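Local coordinates for piwi domain-containing protein (Vanderwaltozyma polyspora, PDB 5THE) that is a budding yeast Argonaute whose C-terminal lobe binds RNA and probably takes part in RNA-guided target cleavage, at residues L79-I84 / I101-F106; L177-P182 / L209-L214; I187-R192 / Y205-K210; P35-K40 / G60-K65. One frame throughout, in Å; residues are numbered along the deposited sequence.

Contact 1 (L79-I84 / I101-F106); sequences LRAIFI and ISMDKF
M103 reaches from helix 95-111 down to the strand and puts its methyl group into the angle between L79 and A81. M103 CE sits 3.7 Å from A81 CB, with SD passing close to the same atom. The methyl is equally near the leucine, M103 CE to L79 CD2 being 3.7 Å. Two successive bends in the chain (chi2 -58°, chi3 -75°) curl the thioether so that its end, not its flank, meets the leucine. L79 serves both helix residues with one methyl: its CD2 also lies 3.6 Å from F106 CE2, coming in obliquely to the ring, with the two side chains crossing at about a right angle. With an alanine in place of this methionine, A81 would probably be left with a gap above it and the L79 methyl without its neighbour on that side. Strand and helix run roughly antiparallel, the short segments' directions 148° apart and their axes 10.5 Å from each other, and the small A81 is spanned by the long methionine.

The contact across the two segments is apolar and its touching residues are buried. F106 continues it toward V234 and M238 of helix 228-241, and M103 also touches L188 on the neighbouring strand. The outer side of the helix is different: I101 and D104 are exposed, and K105 turns to polar partners, a salt bridge with D109 and a hydrogen bond to the backbone O of N226. The packing is that of a helix laid on a parallel sheet inside a beta-alpha-beta unit (strand 77-85, helix 95-111, strand 117-118), as in the Rossmann-like MID domain of Argonautes.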
loop_
_atom_site.group_PDB
_atom_site.type_symbol
_atom_site.label_atom_id
_atom_site.label_comp_id
_atom_site.label_asym_id
_atom_site.label_seq_id
_atom_site.Cartn_x
_atom_site.Cartn_y
_atom_site.Cartn_z
ATOM N N LEU A 79 2.192 23.324 -8.456
ATOM C CA LEU A 79 2.913 22.143 -8.928
ATOM C C LEU A 79 4.185 22.628 -9.611
ATOM O O LEU A 79 4.116 23.265 -10.665
ATOM C CB LEU A 79 2.055 21.314 -9.886
ATOM C CG LEU A 79 2.686 20.015 -10.404
ATOM C CD1 LEU A 79 2.946 19.071 -9.252
ATOM C CD2 LEU A 79 1.807 19.339 -11.440
ATOM N N ARG A 80 5.338 22.333 -9.011
ATOM C CA ARG A 80 6.632 22.796 -9.504
ATOM C C ARG A 80 7.398 21.619 -10.089
ATOM O O ARG A 80 7.702 20.655 -9.377
ATOM C CB ARG A 80 7.463 23.438 -8.394
ATOM C CG ARG A 80 6.961 24.782 -7.912
ATOM C CD ARG A 80 6.743 25.760 -9.056
ATOM N NE ARG A 80 7.970 26.102 -9.777
ATOM C CZ ARG A 80 8.908 26.928 -9.319
ATOM N NH1 ARG A 80 8.780 27.485 -8.119
ATOM N NH2 ARG A 80 9.978 27.193 -10.061
ATOM N N ALA A 81 7.717 21.703 -11.372
ATOM C CA ALA A 81 8.506 20.675 -12.019
ATOM C C ALA A 81 9.988 20.955 -11.798
ATOM O O ALA A 81 10.450 22.088 -11.958
ATOM C CB ALA A 81 8.184 20.620 -13.513
ATOM N N ILE A 82 10.729 19.926 -11.417
ATOM C CA ILE A 82 12.179 19.995 -11.302
ATOM C C ILE A 82 12.733 18.897 -12.193
ATOM O O ILE A 82 12.525 17.707 -11.927
ATOM C CB ILE A 82 12.657 19.834 -9.854
ATOM C CG1 ILE A 82 12.095 20.966 -8.982
ATOM C CG2 ILE A 82 14.198 19.779 -9.797
ATOM C CD1 ILE A 82 12.503 20.866 -7.509
ATOM N N PHE A 83 13.401 19.291 -13.269
ATOM C CA PHE A 83 13.968 18.333 -14.208
ATOM C C PHE A 83 15.322 17.882 -13.677
ATOM O O PHE A 83 16.264 18.677 -13.585
ATOM C CB PHE A 83 14.093 18.955 -15.598
ATOM C CG PHE A 83 14.397 17.960 -16.683
ATOM C CD1 PHE A 83 15.703 17.594 -16.965
ATOM C CD2 PHE A 83 13.378 17.392 -17.420
ATOM C CE1 PHE A 83 15.987 16.671 -17.958
ATOM C CE2 PHE A 83 13.657 16.471 -18.421
ATOM C CZ PHE A 83 14.963 16.110 -18.683
ATOM N N ILE A 84 15.418 16.610 -13.308
ATOM C CA ILE A 84 16.664 16.041 -12.808
ATOM C C ILE A 84 17.387 15.469 -14.023
ATOM O O ILE A 84 17.000 14.431 -14.564
ATOM C CB ILE A 84 16.413 14.984 -11.736
ATOM C CG1 ILE A 84 15.590 15.593 -10.582
ATOM C CG2 ILE A 84 17.752 14.416 -11.234
ATOM C CD1 ILE A 84 16.317 16.708 -9.757
ATOM N N ILE A 101 4.663 22.125 -22.106
ATOM C CA ILE A 101 3.465 21.571 -22.726
ATOM C C ILE A 101 2.934 20.400 -21.902
ATOM O O ILE A 101 1.731 20.307 -21.628
ATOM C CB ILE A 101 3.768 21.170 -24.180
ATOM C CG1 ILE A 101 3.965 22.443 -25.011
ATOM C CG2 ILE A 101 2.658 20.297 -24.740
ATOM C CD1 ILE A 101 4.694 22.234 -26.317
ATOM N N SER A 102 3.825 19.501 -21.476
ATOM C CA SER A 102 3.384 18.344 -20.700
ATOM C C SER A 102 2.790 18.764 -19.360
ATOM O O SER A 102 1.812 18.170 -18.900
ATOM C CB SER A 102 4.545 17.377 -20.487
ATOM O OG SER A 102 4.867 16.727 -21.697
ATOM N N MET A 103 3.371 19.788 -18.723
ATOM C CA MET A 103 2.847 20.266 -17.451
ATOM C C MET A 103 1.460 20.864 -17.627
ATOM O O MET A 103 0.587 20.703 -16.765
ATOM C CB MET A 103 3.795 21.308 -16.849
ATOM C CG MET A 103 5.126 20.734 -16.364
ATOM S SD MET A 103 4.908 19.444 -15.125
ATOM C CE MET A 103 4.479 20.442 -13.694
ATOM N N ASP A 104 1.237 21.546 -18.746
ATOM C CA ASP A 104 -0.067 22.150 -18.978
ATOM C C ASP A 104 -1.115 21.096 -19.293
ATOM O O ASP A 104 -2.253 21.169 -18.809
ATOM C CB ASP A 104 0.018 23.165 -20.114
ATOM C CG ASP A 104 -1.258 23.960 -20.263
ATOM O OD1 ASP A 104 -1.446 24.905 -19.472
ATOM O OD2 ASP A 104 -2.073 23.637 -21.151
ATOM N N LYS A 105 -0.758 20.119 -20.121
ATOM C CA LYS A 105 -1.683 19.031 -20.400
ATOM C C LYS A 105 -1.979 18.236 -19.131
ATOM O O LYS A 105 -3.125 17.837 -18.891
ATOM C CB LYS A 105 -1.103 18.141 -21.499
ATOM C CG LYS A 105 -1.840 16.834 -21.730
ATOM C CD LYS A 105 -2.941 16.974 -22.750
ATOM C CE LYS A 105 -3.324 15.611 -23.313
ATOM N NZ LYS A 105 -3.395 14.556 -22.263
ATOM N N PHE A 106 -0.957 18.007 -18.301
ATOM C CA PHE A 106 -1.169 17.327 -17.028
ATOM C C PHE A 106 -2.203 18.056 -16.172
ATOM O O PHE A 106 -3.184 17.452 -15.717
ATOM C CB PHE A 106 0.154 17.202 -16.264
ATOM C CG PHE A 106 0.006 16.529 -14.931
ATOM C CD1 PHE A 106 -0.050 15.151 -14.843
ATOM C CD2 PHE A 106 -0.101 17.277 -13.769
ATOM C CE1 PHE A 106 -0.198 14.517 -13.606
ATOM C CE2 PHE A 106 -0.254 16.661 -12.532
ATOM C CZ PHE A 106 -0.297 15.278 -12.450
#

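Contact 2 (L177-P182 / L209-L214); sequences LLENIP and LKFGAL
L178 and F211 meet through a CH-pi contact. L178 CB stands over the centre of the F211 ring, 3.6 Å from the centroid and only 11° off the ring normal. The leucine's CD1 reaches farther across the same ring, to 3.7 Å from F211 CD1, so the side chain lies across the ring from its CE2 side to its CD1 side. F211 CG lies anti to its own carbonyl carbon (chi1 -74°), which swings the ring out from the end of helix 197-210 toward helix 169-179.

A second, plain van der Waals contact is made at the ring edge. E179 CG comes up close to the ring plane, 3.5 Å from F211 CE2; it is the methylene that touches, on an exposed residue, with the carboxylate plane turned 42° from the ring.

Backbone bonds tie both chain ends. I181 N bonds to L178 O at 3.2 Å as helix 169-179 finishes; F211 N to I206 O and A213 N to T207 O hold the other, where the chain leaves its helix at G212 with positive phi. Deeper in, L178 also rests on I187, Y189 and I206. The C-terminal ends of two helices thus meet on one face of the parallel sheet, as expected for the alpha/beta fold of a Rossmann-like MID domain.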
loop_
_atom_site.group_PDB
_atom_site.type_symbol
_atom_site.label_atom_id
_atom_site.label_comp_id
_atom_site.label_asym_id
_atom_site.label_seq_id
_atom_site.Cartn_x
_atom_site.Cartn_y
_atom_site.Cartn_z
ATOM N N LEU A 177 17.106 24.863 -3.237
ATOM C CA LEU A 177 15.748 24.993 -3.744
ATOM C C LEU A 177 14.723 24.593 -2.687
ATOM O O LEU A 177 13.699 25.265 -2.518
ATOM C CB LEU A 177 15.604 24.141 -5.005
ATOM C CG LEU A 177 14.367 24.289 -5.886
ATOM C CD1 LEU A 177 14.665 23.740 -7.276
ATOM C CD2 LEU A 177 13.146 23.581 -5.281
ATOM N N LEU A 178 14.977 23.499 -1.965
ATOM C CA LEU A 178 13.989 22.999 -1.012
ATOM C C LEU A 178 13.830 23.933 0.186
ATOM O O LEU A 178 12.711 24.163 0.651
ATOM C CB LEU A 178 14.368 21.591 -0.559
ATOM C CG LEU A 178 14.312 20.575 -1.702
ATOM C CD1 LEU A 178 14.658 19.191 -1.203
ATOM C CD2 LEU A 178 12.936 20.589 -2.342
ATOM N N GLU A 179 14.928 24.490 0.696
ATOM C CA GLU A 179 14.805 25.436 1.806
ATOM C C GLU A 179 14.048 26.697 1.400
ATOM O O GLU A 179 13.457 27.367 2.252
ATOM C CB GLU A 179 16.187 25.825 2.346
ATOM C CG GLU A 179 17.096 24.669 2.707
ATOM C CD GLU A 179 18.525 24.919 2.378
ATOM O OE1 GLU A 179 18.787 25.933 1.722
ATOM O OE2 GLU A 179 19.377 24.086 2.760
ATOM N N ASN A 180 14.045 27.035 0.113
ATOM C CA ASN A 180 13.374 28.230 -0.376
ATOM C C ASN A 180 12.013 27.934 -0.976
ATOM O O ASN A 180 11.386 28.842 -1.531
ATOM C CB ASN A 180 14.240 28.937 -1.418
ATOM C CG ASN A 180 15.520 29.490 -0.837
ATOM O OD1 ASN A 180 15.734 29.458 0.375
ATOM N ND2 ASN A 180 16.382 30.013 -1.706
ATOM N N ILE A 181 11.539 26.700 -0.881
ATOM C CA ILE A 181 10.335 26.321 -1.630
ATOM C C ILE A 181 9.122 27.045 -1.044
ATOM O O ILE A 181 8.950 27.069 0.187
ATOM C CB ILE A 181 10.156 24.797 -1.614
ATOM C CG1 ILE A 181 9.294 24.349 -2.797
ATOM C CG2 ILE A 181 9.604 24.290 -0.275
ATOM C CD1 ILE A 181 9.867 24.759 -4.146
ATOM N N PRO A 182 8.287 27.686 -1.863
ATOM C CA PRO A 182 7.062 28.294 -1.328
ATOM C C PRO A 182 6.136 27.237 -0.749
ATOM O O PRO A 182 6.200 26.054 -1.093
ATOM C CB PRO A 182 6.430 28.971 -2.548
ATOM C CG PRO A 182 7.533 29.098 -3.546
ATOM C CD PRO A 182 8.458 27.960 -3.301
ATOM N N LEU A 209 12.804 12.449 3.512
ATOM C CA LEU A 209 13.335 12.235 4.851
ATOM C C LEU A 209 13.912 13.521 5.444
ATOM O O LEU A 209 13.612 13.870 6.589
ATOM C CB LEU A 209 14.367 11.104 4.808
ATOM C CG LEU A 209 15.029 10.703 6.125
ATOM C CD1 LEU A 209 15.379 9.249 6.065
ATOM C CD2 LEU A 209 16.280 11.552 6.373
ATOM N N LYS A 210 14.733 14.249 4.681
ATOM C CA LYS A 210 15.316 15.477 5.214
ATOM C C LYS A 210 14.279 16.597 5.316
ATOM O O LYS A 210 14.124 17.208 6.378
ATOM C CB LYS A 210 16.513 15.912 4.361
ATOM C CG LYS A 210 17.761 15.042 4.554
ATOM C CD LYS A 210 17.920 14.661 6.028
ATOM C CE LYS A 210 19.364 14.735 6.510
ATOM N NZ LYS A 210 20.234 13.777 5.782
ATOM N N PHE A 211 13.552 16.881 4.231
ATOM C CA PHE A 211 12.681 18.057 4.208
ATOM C C PHE A 211 11.207 17.757 4.434
ATOM O O PHE A 211 10.458 18.666 4.809
ATOM C CB PHE A 211 12.819 18.805 2.877
ATOM C CG PHE A 211 14.089 19.570 2.759
ATOM C CD1 PHE A 211 15.262 18.926 2.400
ATOM C CD2 PHE A 211 14.120 20.930 3.033
ATOM C CE1 PHE A 211 16.445 19.625 2.305
ATOM C CE2 PHE A 211 15.298 21.641 2.940
ATOM C CZ PHE A 211 16.465 20.990 2.573
ATOM N N GLY A 212 10.767 16.523 4.220
ATOM C CA GLY A 212 9.343 16.259 4.357
ATOM C C GLY A 212 8.517 17.067 3.383
ATOM O O GLY A 212 7.442 17.559 3.746
ATOM N N ALA A 213 9.007 17.245 2.155
ATOM C CA ALA A 213 8.271 17.968 1.127
ATOM C C ALA A 213 7.562 16.961 0.225
ATOM O O ALA A 213 8.151 15.950 -0.167
ATOM C CB ALA A 213 9.200 18.867 0.310
ATOM N N LEU A 214 6.287 17.218 -0.062
ATOM C CA LEU A 214 5.527 16.349 -0.952
ATOM C C LEU A 214 6.149 16.351 -2.343
ATOM O O LEU A 214 6.462 17.409 -2.893
ATOM C CB LEU A 214 4.071 16.817 -1.026
ATOM C CG LEU A 214 3.241 16.732 0.255
ATOM C CD1 LEU A 214 1.791 17.033 -0.089
ATOM C CD2 LEU A 214 3.366 15.346 0.921
#

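Contact 3 (I187-R192 / Y205-K210); sequences ILYVLR and YITDLK
Y189 donates its phenol proton to T207 OG1 in a short hydrogen bond, OH to OG1 2.6 Å, that joins strand 185-191 to helix 197-210. The two side chains come from opposite directions, and the threonine oxygen lies at the tyrosine's edge, near the ring plane. Beside this bond T207 CG2 packs 3.6 Å from Y189 OH, and it meets I187 CD1 at 4.2 Å, the one apolar touch to the other strand residue.

In the next layer, T207 OG1 is placed anti to its carbonyl carbon (chi1 -46°) and also bonds to the backbone O of L203, one turn back in the helix, so both buried hydroxyls are engaged. The tyrosine ring is steadied from its own strand: I187 CG2 lies 3.7 Å above the plane, over the ring centre. N215 touches I187, Y189 and T207 alike.

Farther out, the helix widens into a pi-type turn, with K210 N bonding to Y205 O at 3.0 Å, and L191 at the strand's other end packs on a uracil base of the bound RNA. Strand 185-191, helix 197-210 and strand 215-219 form a beta-alpha-beta unit, here one whose strand ends at the RNA, consistent with the guide-binding MID domain of Argonautes.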
loop_
_atom_site.group_PDB
_atom_site.type_symbol
_atom_site.label_atom_id
_atom_site.label_comp_id
_atom_site.label_asym_id
_atom_site.label_seq_id
_atom_site.Cartn_x
_atom_site.Cartn_y
_atom_site.Cartn_z
ATOM N N ILE A 187 6.105 19.035 -5.485
ATOM C CA ILE A 187 7.246 18.921 -6.380
ATOM C C ILE A 187 7.039 17.751 -7.329
ATOM O O ILE A 187 6.728 16.639 -6.898
ATOM C CB ILE A 187 8.551 18.739 -5.598
ATOM C CG1 ILE A 187 8.897 20.006 -4.831
ATOM C CG2 ILE A 187 9.679 18.378 -6.568
ATOM C CD1 ILE A 187 9.899 19.742 -3.759
ATOM N N LEU A 188 7.258 17.989 -8.617
ATOM C CA LEU A 188 7.292 16.922 -9.616
ATOM C C LEU A 188 8.724 16.792 -10.122
ATOM O O LEU A 188 9.212 17.647 -10.865
ATOM C CB LEU A 188 6.320 17.207 -10.758
ATOM C CG LEU A 188 6.344 16.189 -11.898
ATOM C CD1 LEU A 188 6.025 14.776 -11.380
ATOM C CD2 LEU A 188 5.380 16.616 -13.008
ATOM N N TYR A 189 9.413 15.746 -9.693
ATOM C CA TYR A 189 10.732 15.461 -10.235
ATOM C C TYR A 189 10.561 14.770 -11.585
ATOM O O TYR A 189 9.905 13.724 -11.674
ATOM C CB TYR A 189 11.529 14.588 -9.273
ATOM C CG TYR A 189 11.975 15.290 -8.017
ATOM C CD1 TYR A 189 12.808 16.406 -8.080
ATOM C CD2 TYR A 189 11.612 14.807 -6.757
ATOM C CE1 TYR A 189 13.235 17.039 -6.933
ATOM C CE2 TYR A 189 12.035 15.446 -5.598
ATOM C CZ TYR A 189 12.848 16.562 -5.693
ATOM O OH TYR A 189 13.280 17.208 -4.552
ATOM N N VAL A 190 11.128 15.360 -12.632
ATOM C CA VAL A 190 11.074 14.802 -13.981
ATOM C C VAL A 190 12.458 14.252 -14.288
ATOM O O VAL A 190 13.414 15.018 -14.471
ATOM C CB VAL A 190 10.645 15.852 -15.013
ATOM C CG1 VAL A 190 10.610 15.257 -16.415
ATOM C CG2 VAL A 190 9.261 16.418 -14.639
ATOM N N LEU A 191 12.576 12.928 -14.338
ATOM C CA LEU A 191 13.886 12.284 -14.466
ATOM C C LEU A 191 14.252 12.124 -15.931
ATOM O O LEU A 191 13.489 11.538 -16.703
ATOM C CB LEU A 191 13.897 10.914 -13.786
ATOM C CG LEU A 191 13.283 10.892 -12.392
ATOM C CD1 LEU A 191 13.274 9.480 -11.856
ATOM C CD2 LEU A 191 14.036 11.825 -11.454
ATOM N N ARG A 192 15.433 12.619 -16.311
ATOM C CA ARG A 192 15.866 12.451 -17.695
ATOM C C ARG A 192 16.017 10.976 -18.060
ATOM O O ARG A 192 15.665 10.565 -19.172
ATOM C CB ARG A 192 17.177 13.200 -17.934
ATOM C CG ARG A 192 17.805 12.919 -19.300
ATOM C CD ARG A 192 17.946 14.193 -20.103
ATOM N NE ARG A 192 18.532 13.978 -21.422
ATOM C CZ ARG A 192 19.782 14.283 -21.747
ATOM N NH1 ARG A 192 20.606 14.816 -20.854
ATOM N NH2 ARG A 192 20.213 14.055 -22.975
ATOM N N TYR A 205 15.465 10.446 -0.283
ATOM C CA TYR A 205 16.177 10.684 0.964
ATOM C C TYR A 205 16.184 12.162 1.319
ATOM O O TYR A 205 15.916 12.541 2.460
ATOM C CB TYR A 205 17.598 10.159 0.835
ATOM C CG TYR A 205 18.480 10.421 2.024
ATOM C CD1 TYR A 205 18.402 9.617 3.149
ATOM C CD2 TYR A 205 19.418 11.447 2.008
ATOM C CE1 TYR A 205 19.225 9.829 4.235
ATOM C CE2 TYR A 205 20.246 11.673 3.094
ATOM C CZ TYR A 205 20.140 10.856 4.205
ATOM O OH TYR A 205 20.948 11.053 5.298
ATOM N N ILE A 206 16.484 13.014 0.343
ATOM C CA ILE A 206 16.492 14.447 0.586
ATOM C C ILE A 206 15.079 14.964 0.788
ATOM O O ILE A 206 14.793 15.685 1.752
ATOM C CB ILE A 206 17.181 15.166 -0.579
ATOM C CG1 ILE A 206 18.677 14.830 -0.599
ATOM C CG2 ILE A 206 16.957 16.650 -0.493
ATOM C CD1 ILE A 206 19.326 15.144 -1.950
ATOM N N THR A 207 14.173 14.607 -0.121
ATOM C CA THR A 207 12.897 15.307 -0.170
ATOM C C THR A 207 11.898 14.746 0.836
ATOM O O THR A 207 11.208 15.522 1.508
ATOM C CB THR A 207 12.347 15.259 -1.590
ATOM O OG1 THR A 207 13.409 15.588 -2.498
ATOM C CG2 THR A 207 11.225 16.272 -1.753
ATOM N N ASP A 208 11.796 13.416 0.953
ATOM C CA ASP A 208 10.948 12.839 1.998
ATOM C C ASP A 208 11.602 13.000 3.361
ATOM O O ASP A 208 11.035 13.598 4.283
ATOM C CB ASP A 208 10.688 11.344 1.768
ATOM C CG ASP A 208 9.916 11.026 0.499
ATOM O OD1 ASP A 208 9.295 11.923 -0.127
ATOM O OD2 ASP A 208 9.933 9.823 0.141
ATOM N N LEU A 209 12.804 12.449 3.512
ATOM C CA LEU A 209 13.335 12.235 4.851
ATOM C C LEU A 209 13.912 13.521 5.444
ATOM O O LEU A 209 13.612 13.870 6.589
ATOM C CB LEU A 209 14.367 11.104 4.808
ATOM C CG LEU A 209 15.029 10.703 6.125
ATOM C CD1 LEU A 209 15.379 9.249 6.065
ATOM C CD2 LEU A 209 16.280 11.552 6.373
ATOM N N LYS A 210 14.733 14.249 4.681
ATOM C CA LYS A 210 15.316 15.477 5.214
ATOM C C LYS A 210 14.279 16.597 5.316
ATOM O O LYS A 210 14.124 17.208 6.378
ATOM C CB LYS A 210 16.513 15.912 4.361
ATOM C CG LYS A 210 17.761 15.042 4.554
ATOM C CD LYS A 210 17.920 14.661 6.028
ATOM C CE LYS A 210 19.364 14.735 6.510
ATOM N NZ LYS A 210 20.234 13.777 5.782
#

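Contact 4 (P35-K40 / G60-K65); sequences PVVQFK and GNWNMK
The W62 indole takes both V37 and F39 on one face. V37 CG2 lies over the six-membered ring, 4.2 Å from its centroid and 18° off the normal, a CH-pi contact, while CG1 rides 4.0 Å above the plane toward the rim. F39 turns its edge toward the indole face in an offset edge-to-face pair with the five-membered ring, centroids 5.3 Å apart and planes at 63°; the closest atoms are F39 CZ and W62 CD1 at 3.6 Å. W62 NE1 lies in the plane of the phenylalanine ring. M64 adds a Met-aromatic contact, its SD 4.1 Å from F39 CE1 and oblique to the ring.

W62 CG sits between its backbone N and carbonyl carbon (chi1 61°), which brings the indole across to the strand. Cutting the indole back to an alanine is likely to leave the V37 methyls and the F39 edge without the aromatic face they pack on. Polar bonds brace each segment: Q38 NE2 gives a nearly straight bond to F39 O (2.7 Å), and N63 OD1 accepts from K65 N at 3.0 Å in an Asx turn. Further aromatic neighbours extend the cluster, H67 stacked on F39 and H247 edge-to-face with W62. V37, F39, W62 and M64 form the buried part of an aromatic cluster that packs a long loop against the central strand of a small three-stranded antiparallel sheet (43-44, 37-38, 248-249).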
loop_
_atom_site.group_PDB
_atom_site.type_symbol
_atom_site.label_atom_id
_atom_site.label_comp_id
_atom_site.label_asym_id
_atom_site.label_seq_id
_atom_site.Cartn_x
_atom_site.Cartn_y
_atom_site.Cartn_z
ATOM N N PRO A 35 -16.793 -5.853 -3.734
ATOM C CA PRO A 35 -17.510 -4.770 -3.057
ATOM C C PRO A 35 -17.920 -3.719 -4.070
ATOM O O PRO A 35 -17.452 -3.681 -5.214
ATOM C CB PRO A 35 -16.488 -4.210 -2.067
ATOM C CG PRO A 35 -15.148 -4.479 -2.747
ATOM C CD PRO A 35 -15.342 -5.810 -3.477
ATOM N N VAL A 36 -18.790 -2.828 -3.625
ATOM C CA VAL A 36 -19.125 -1.650 -4.411
ATOM C C VAL A 36 -17.960 -0.675 -4.322
ATOM O O VAL A 36 -17.587 -0.241 -3.228
ATOM C CB VAL A 36 -20.423 -1.009 -3.907
ATOM C CG1 VAL A 36 -20.729 0.229 -4.696
ATOM C CG2 VAL A 36 -21.564 -2.014 -3.980
ATOM N N VAL A 37 -17.373 -0.332 -5.466
ATOM C CA VAL A 37 -16.327 0.683 -5.478
ATOM C C VAL A 37 -16.986 2.055 -5.515
ATOM O O VAL A 37 -17.887 2.299 -6.318
ATOM C CB VAL A 37 -15.374 0.487 -6.669
ATOM C CG1 VAL A 37 -14.355 1.630 -6.712
ATOM C CG2 VAL A 37 -14.651 -0.861 -6.569
ATOM N N GLN A 38 -16.548 2.949 -4.637
ATOM C CA GLN A 38 -17.171 4.256 -4.467
ATOM C C GLN A 38 -16.281 5.339 -5.065
ATOM O O GLN A 38 -15.112 5.448 -4.693
ATOM C CB GLN A 38 -17.412 4.546 -2.981
ATOM C CG GLN A 38 -17.993 5.921 -2.717
ATOM C CD GLN A 38 -19.459 5.987 -3.088
ATOM O OE1 GLN A 38 -20.258 5.248 -2.546
ATOM N NE2 GLN A 38 -19.814 6.858 -4.023
ATOM N N PHE A 39 -16.841 6.152 -5.965
ATOM C CA PHE A 39 -16.219 7.381 -6.440
ATOM C C PHE A 39 -16.932 8.574 -5.805
ATOM O O PHE A 39 -17.799 8.411 -4.943
ATOM C CB PHE A 39 -16.248 7.436 -7.974
ATOM C CG PHE A 39 -15.815 6.157 -8.628
ATOM C CD1 PHE A 39 -14.484 5.772 -8.616
ATOM C CD2 PHE A 39 -16.745 5.330 -9.237
ATOM C CE1 PHE A 39 -14.087 4.575 -9.211
ATOM C CE2 PHE A 39 -16.356 4.139 -9.832
ATOM C CZ PHE A 39 -15.023 3.766 -9.819
ATOM N N LYS A 40 -16.569 9.786 -6.232
ATOM C CA LYS A 40 -17.171 10.978 -5.637
ATOM C C LYS A 40 -18.691 10.977 -5.794
ATOM O O LYS A 40 -19.425 11.217 -4.832
ATOM C CB LYS A 40 -16.592 12.252 -6.253
ATOM C CG LYS A 40 -17.001 13.487 -5.476
ATOM C CD LYS A 40 -16.451 14.767 -6.081
ATOM C CE LYS A 40 -16.286 15.810 -4.990
ATOM N NZ LYS A 40 -16.587 17.173 -5.475
ATOM N N GLY A 60 -13.042 -5.958 -10.607
ATOM C CA GLY A 60 -11.751 -5.579 -10.057
ATOM C C GLY A 60 -10.864 -4.862 -11.047
ATOM O O GLY A 60 -9.639 -4.967 -10.967
ATOM N N ASN A 61 -11.449 -4.127 -11.989
ATOM C CA ASN A 61 -10.676 -3.600 -13.114
ATOM C C ASN A 61 -11.554 -2.510 -13.731
ATOM O O ASN A 61 -12.364 -2.786 -14.609
ATOM C CB ASN A 61 -10.347 -4.689 -14.127
ATOM C CG ASN A 61 -9.516 -4.189 -15.318
ATOM O OD1 ASN A 61 -9.633 -4.707 -16.417
ATOM N ND2 ASN A 61 -8.712 -3.205 -15.109
ATOM N N TRP A 62 -11.398 -1.290 -13.242
ATOM C CA TRP A 62 -12.211 -0.180 -13.731
ATOM C C TRP A 62 -11.268 0.909 -14.238
ATOM O O TRP A 62 -10.061 0.702 -14.355
ATOM C CB TRP A 62 -13.166 0.322 -12.634
ATOM C CG TRP A 62 -12.442 0.845 -11.416
ATOM C CD1 TRP A 62 -12.073 2.141 -11.165
ATOM C CD2 TRP A 62 -11.974 0.073 -10.303
ATOM N NE1 TRP A 62 -11.408 2.217 -9.960
ATOM C CE2 TRP A 62 -11.334 0.965 -9.413
ATOM C CE3 TRP A 62 -12.025 -1.288 -9.976
ATOM C CZ2 TRP A 62 -10.767 0.542 -8.220
ATOM C CZ3 TRP A 62 -11.458 -1.705 -8.787
ATOM C CH2 TRP A 62 -10.835 -0.794 -7.925
ATOM N N ASN A 63 -11.830 2.069 -14.558
ATOM C CA ASN A 63 -11.007 3.216 -14.903
ATOM C C ASN A 63 -11.726 4.469 -14.430
ATOM O O ASN A 63 -12.916 4.445 -14.108
ATOM C CB ASN A 63 -10.710 3.266 -16.401
ATOM C CG ASN A 63 -11.936 3.521 -17.210
ATOM O OD1 ASN A 63 -12.311 4.664 -17.425
ATOM N ND2 ASN A 63 -12.592 2.459 -17.644
ATOM N N MET A 64 -10.979 5.569 -14.376
ATOM C CA MET A 64 -11.487 6.808 -13.803
ATOM C C MET A 64 -12.318 7.633 -14.778
ATOM O O MET A 64 -12.950 8.594 -14.341
ATOM C CB MET A 64 -10.321 7.655 -13.271
ATOM C CG MET A 64 -9.822 7.218 -11.906
ATOM S SD MET A 64 -11.180 7.078 -10.719
ATOM C CE MET A 64 -11.666 8.792 -10.448
ATOM N N LYS A 65 -12.348 7.283 -16.066
ATOM C CA LYS A 65 -13.064 8.091 -17.052
ATOM C C LYS A 65 -14.500 8.354 -16.610
ATOM O O LYS A 65 -15.250 7.428 -16.285
ATOM C CB LYS A 65 -13.047 7.392 -18.417
ATOM C CG LYS A 65 -13.762 8.162 -19.522
ATOM C CD LYS A 65 -13.337 7.666 -20.902
ATOM C CE LYS A 65 -14.077 8.404 -22.014
ATOM N NZ LYS A 65 -15.550 8.254 -21.870
#

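How the contacts relate
From the N terminus, contact 4 comes first: it closes the loop that holds strand 43-44 and stands apart, with nearest atoms about 12 Å from contact 1 and farther from the others. Contact 1 then closes the short connection from strand 77-85 into helix 95-111. Contact 2 opens on helix 169-179 and spans contact 3, which starts later, on strand 185-191; both end on helix 197-210 and share L209 and K210. Contacts 1 and 3 sit on opposite faces of the same parallel sheet, joined where I82 N and R80 O pair with L188 of the neighbouring strand. I82 also packs on L177, bringing contact 2 to the sheet face of contact 3.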